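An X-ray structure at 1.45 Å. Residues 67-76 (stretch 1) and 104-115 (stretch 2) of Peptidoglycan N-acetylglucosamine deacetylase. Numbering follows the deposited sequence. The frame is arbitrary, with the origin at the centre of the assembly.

Stretch 1, residues 67-76: KLYKNGEYVN
Stretch 2, residues 104-115: PGLNEGLRNKVV

Two segments that pack without a single direct hydrogen bond between them can still be precisely registered, and residues 67-76 and 104-115 of this deacetylase illustrate how. Both run in the same sense through the contact: CA atoms pair as Tyr-69 with Gly-105 (5.1 Å), Gly-72 with Leu-110 (7.0 Å) and Val-75 with Val-114 (6.1 Å), burying 423 Å² in all.

At the apolar centre, Leu-106 (chi1 m, chi2 t) leaves its backbone sideways, yet its CD2 reaches the face of Tyr-74 (chi1 t, chi2 -91°), 3.8 Å from the ring centroid and 14° off the normal. The same CD2 lies 3.9 Å from Tyr-69 CE1, so one methyl serves two aromatic rings. Tyr-69 (chi1 m, chi2 -59°) receives Gly-105 CA over one face, 4.0 Å from its centroid. This closeness depends on glycine: an ideal CB at Gly-105 would stand 2.7 Å from Tyr-69 CG, a clash. Leu-110 (m, t) points toward the first stretch and places CD1 at the edge of the Tyr-69 ring, 4.2 Å from CD1 of that tyrosine, while its CD2 lies 4.0 Å from Gly-72 CA.

Gly-72, with phi/psi of 70/29, takes the chain out of helical conformation; Tyr-74 and Val-75 already lie in the next helix. There Val-75 (t) directs CG2 to Val-114 CG2 (3.9 Å) and Lys-113 CB (3.7 Å); the lysine's end then leads away.

The polar edge lies at Asn-107 (chi1 p, chi2 60°; phi/psi -72/177), which sits at the N-cap, right before the helix that runs from Glu-108 through and beyond Val-115: Leu-110 N donates to Asn-107 OD1 at 3.1 Å. Its amide completes a water bridge, the water accepting from Asn-107 ND2 (3.1 Å) and donating to Tyr-69 O (2.6 Å). Thus one side chain both caps the first turn of a helix, through OD1, and links the stretches through water, through ND2.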

# COMPACT_ATOMS: atom_id res chain seq x y z
N LYS A 67 -9.10 -12.81 -13.08
CA LYS A 67 -10.36 -12.65 -12.35
C LYS A 67 -10.72 -11.18 -12.15
O LYS A 67 -11.87 -10.78 -12.36
CB LYS A 67 -10.29 -13.35 -10.98
CG LYS A 67 -10.28 -14.87 -11.08
CD LYS A 67 -10.20 -15.51 -9.70
CE LYS A 67 -10.22 -17.04 -9.80
NZ LYS A 67 -10.11 -17.67 -8.45
N LEU A 68 -9.74 -10.38 -11.74
CA LEU A 68 -10.01 -8.99 -11.41
C LEU A 68 -10.38 -8.13 -12.60
O LEU A 68 -11.31 -7.33 -12.52
CB LEU A 68 -8.80 -8.38 -10.72
CG LEU A 68 -8.43 -8.96 -9.35
CD1 LEU A 68 -7.00 -8.57 -8.96
CD2 LEU A 68 -9.40 -8.48 -8.29
N TYR A 69 -9.64 -8.28 -13.69
CA TYR A 69 -9.74 -7.32 -14.78
C TYR A 69 -10.50 -7.88 -15.97
O TYR A 69 -11.53 -7.33 -16.36
CB TYR A 69 -8.34 -6.83 -15.17
CG TYR A 69 -7.64 -6.28 -13.96
CD1 TYR A 69 -8.18 -5.21 -13.24
CD2 TYR A 69 -6.45 -6.83 -13.50
CE1 TYR A 69 -7.56 -4.70 -12.10
CE2 TYR A 69 -5.81 -6.33 -12.37
CZ TYR A 69 -6.38 -5.27 -11.67
OH TYR A 69 -5.77 -4.77 -10.55
N LYS A 70 -10.04 -9.00 -16.53
CA LYS A 70 -10.73 -9.60 -17.67
C LYS A 70 -12.13 -10.09 -17.31
O LYS A 70 -13.10 -9.81 -18.02
CB LYS A 70 -9.90 -10.76 -18.23
CG LYS A 70 -8.42 -10.48 -18.21
CD LYS A 70 -7.64 -11.52 -18.98
CE LYS A 70 -6.19 -11.10 -19.12
NZ LYS A 70 -5.92 -10.42 -20.42
N ASN A 71 -12.24 -10.82 -16.20
CA ASN A 71 -13.52 -11.33 -15.74
C ASN A 71 -14.31 -10.27 -14.95
O ASN A 71 -15.46 -10.49 -14.57
CB ASN A 71 -13.33 -12.58 -14.88
CG ASN A 71 -12.72 -13.73 -15.65
OD1 ASN A 71 -12.49 -13.64 -16.85
ND2 ASN A 71 -12.45 -14.83 -14.95
N GLY A 72 -13.67 -9.12 -14.71
CA GLY A 72 -14.32 -7.96 -14.13
C GLY A 72 -14.74 -8.05 -12.67
O GLY A 72 -15.69 -7.40 -12.25
N GLU A 73 -14.02 -8.85 -11.88
CA GLU A 73 -14.39 -9.03 -10.48
C GLU A 73 -13.77 -8.03 -9.51
O GLU A 73 -13.97 -8.15 -8.30
CB GLU A 73 -14.01 -10.44 -10.01
CG GLU A 73 -14.79 -11.56 -10.70
CD GLU A 73 -16.27 -11.51 -10.39
OE1 GLU A 73 -16.63 -11.07 -9.27
OE2 GLU A 73 -17.08 -11.92 -11.25
N TYR A 74 -13.04 -7.03 -10.03
CA TYR A 74 -12.31 -6.09 -9.18
C TYR A 74 -13.15 -5.50 -8.06
O TYR A 74 -12.78 -5.58 -6.88
CB TYR A 74 -11.75 -4.94 -10.03
CG TYR A 74 -10.84 -4.00 -9.26
CD1 TYR A 74 -11.34 -2.86 -8.62
CD2 TYR A 74 -9.48 -4.26 -9.17
CE1 TYR A 74 -10.48 -2.01 -7.90
CE2 TYR A 74 -8.63 -3.42 -8.48
CZ TYR A 74 -9.13 -2.29 -7.85
OH TYR A 74 -8.27 -1.47 -7.17
N VAL A 75 -14.29 -4.92 -8.41
CA VAL A 75 -15.06 -4.23 -7.38
C VAL A 75 -15.68 -5.25 -6.40
O VAL A 75 -15.68 -5.01 -5.19
CB VAL A 75 -16.15 -3.33 -7.98
CG1 VAL A 75 -16.95 -2.67 -6.87
CG2 VAL A 75 -15.50 -2.26 -8.85
N ASN A 76 -16.15 -6.38 -6.91
CA ASN A 76 -16.68 -7.42 -6.02
C ASN A 76 -15.63 -7.87 -5.00
O ASN A 76 -15.93 -8.00 -3.81
CB ASN A 76 -17.19 -8.62 -6.83
CG ASN A 76 -18.40 -8.29 -7.66
OD1 ASN A 76 -19.17 -7.39 -7.31
ND2 ASN A 76 -18.60 -9.02 -8.76
N PRO A 104 -2.92 -1.91 -17.66
CA PRO A 104 -4.16 -1.53 -18.34
C PRO A 104 -5.42 -2.19 -17.79
O PRO A 104 -6.48 -2.02 -18.39
CB PRO A 104 -3.90 -2.00 -19.78
CG PRO A 104 -3.12 -3.27 -19.57
CD PRO A 104 -2.30 -3.09 -18.30
N GLY A 105 -5.30 -2.94 -16.70
CA GLY A 105 -6.39 -3.75 -16.18
C GLY A 105 -7.71 -3.05 -15.90
O GLY A 105 -8.77 -3.55 -16.28
N LEU A 106 -7.66 -1.91 -15.22
CA LEU A 106 -8.88 -1.19 -14.86
C LEU A 106 -9.36 -0.36 -16.03
O LEU A 106 -9.09 0.84 -16.11
CB LEU A 106 -8.65 -0.29 -13.64
CG LEU A 106 -8.76 -0.84 -12.22
CD1 LEU A 106 -8.74 0.34 -11.26
CD2 LEU A 106 -10.02 -1.69 -12.01
N ASN A 107 -10.09 -0.99 -16.93
CA ASN A 107 -10.61 -0.30 -18.11
C ASN A 107 -11.75 0.67 -17.78
O ASN A 107 -12.19 0.76 -16.63
CB ASN A 107 -11.09 -1.32 -19.15
CG ASN A 107 -12.09 -2.30 -18.56
OD1 ASN A 107 -13.15 -1.90 -18.08
ND2 ASN A 107 -11.77 -3.58 -18.61
N GLU A 108 -12.23 1.37 -18.81
CA GLU A 108 -13.32 2.32 -18.69
C GLU A 108 -14.47 1.87 -17.80
O GLU A 108 -14.89 2.57 -16.88
CB GLU A 108 -13.89 2.59 -20.08
CG GLU A 108 -13.93 4.01 -20.50
CD GLU A 108 -14.19 4.12 -21.98
OE1 GLU A 108 -13.32 3.71 -22.77
OE2 GLU A 108 -15.28 4.60 -22.36
N GLY A 109 -15.00 0.69 -18.12
CA GLY A 109 -16.17 0.16 -17.45
C GLY A 109 -15.89 -0.13 -15.99
O GLY A 109 -16.74 0.13 -15.14
N LEU A 110 -14.72 -0.68 -15.70
CA LEU A 110 -14.35 -0.98 -14.33
C LEU A 110 -14.11 0.29 -13.52
O LEU A 110 -14.47 0.35 -12.34
CB LEU A 110 -13.10 -1.87 -14.28
CG LEU A 110 -13.32 -3.31 -14.73
CD1 LEU A 110 -12.05 -4.13 -14.56
CD2 LEU A 110 -14.46 -3.94 -13.94
N ARG A 111 -13.53 1.32 -14.13
CA ARG A 111 -13.31 2.56 -13.38
C ARG A 111 -14.66 3.18 -12.99
O ARG A 111 -14.80 3.71 -11.89
CB ARG A 111 -12.46 3.55 -14.19
CG ARG A 111 -11.08 3.01 -14.45
CD ARG A 111 -10.07 4.10 -14.81
NE ARG A 111 -10.44 4.93 -15.96
CZ ARG A 111 -10.23 4.59 -17.23
NH1 ARG A 111 -9.74 3.40 -17.54
NH2 ARG A 111 -10.57 5.43 -18.20
N ASN A 112 -15.65 3.08 -13.88
CA ASN A 112 -17.00 3.52 -13.52
C ASN A 112 -17.57 2.72 -12.35
O ASN A 112 -18.18 3.29 -11.44
CB ASN A 112 -17.93 3.43 -14.72
CG ASN A 112 -17.68 4.52 -15.73
OD1 ASN A 112 -17.12 5.56 -15.39
ND2 ASN A 112 -18.11 4.29 -16.97
N LYS A 113 -17.36 1.41 -12.37
CA LYS A 113 -17.85 0.56 -11.29
C LYS A 113 -17.18 0.91 -9.97
O LYS A 113 -17.82 0.89 -8.91
CB LYS A 113 -17.62 -0.92 -11.62
CG LYS A 113 -18.49 -1.45 -12.74
CD LYS A 113 -18.48 -2.97 -12.77
CE LYS A 113 -19.42 -3.51 -13.84
NZ LYS A 113 -20.80 -2.98 -13.67
N VAL A 114 -15.90 1.24 -10.03
CA VAL A 114 -15.16 1.67 -8.84
C VAL A 114 -15.80 2.92 -8.24
O VAL A 114 -16.10 2.96 -7.04
CB VAL A 114 -13.67 1.95 -9.18
CG1 VAL A 114 -12.98 2.77 -8.09
CG2 VAL A 114 -12.94 0.64 -9.43
N VAL A 115 -16.02 3.92 -9.09
CA VAL A 115 -16.58 5.19 -8.64
C VAL A 115 -17.98 4.97 -8.09
O VAL A 115 -18.32 5.47 -7.02
CB VAL A 115 -16.60 6.23 -9.80
CG1 VAL A 115 -17.31 7.51 -9.37
CG2 VAL A 115 -15.18 6.52 -10.27
O HOH W 1 -13.40 -6.09 -17.74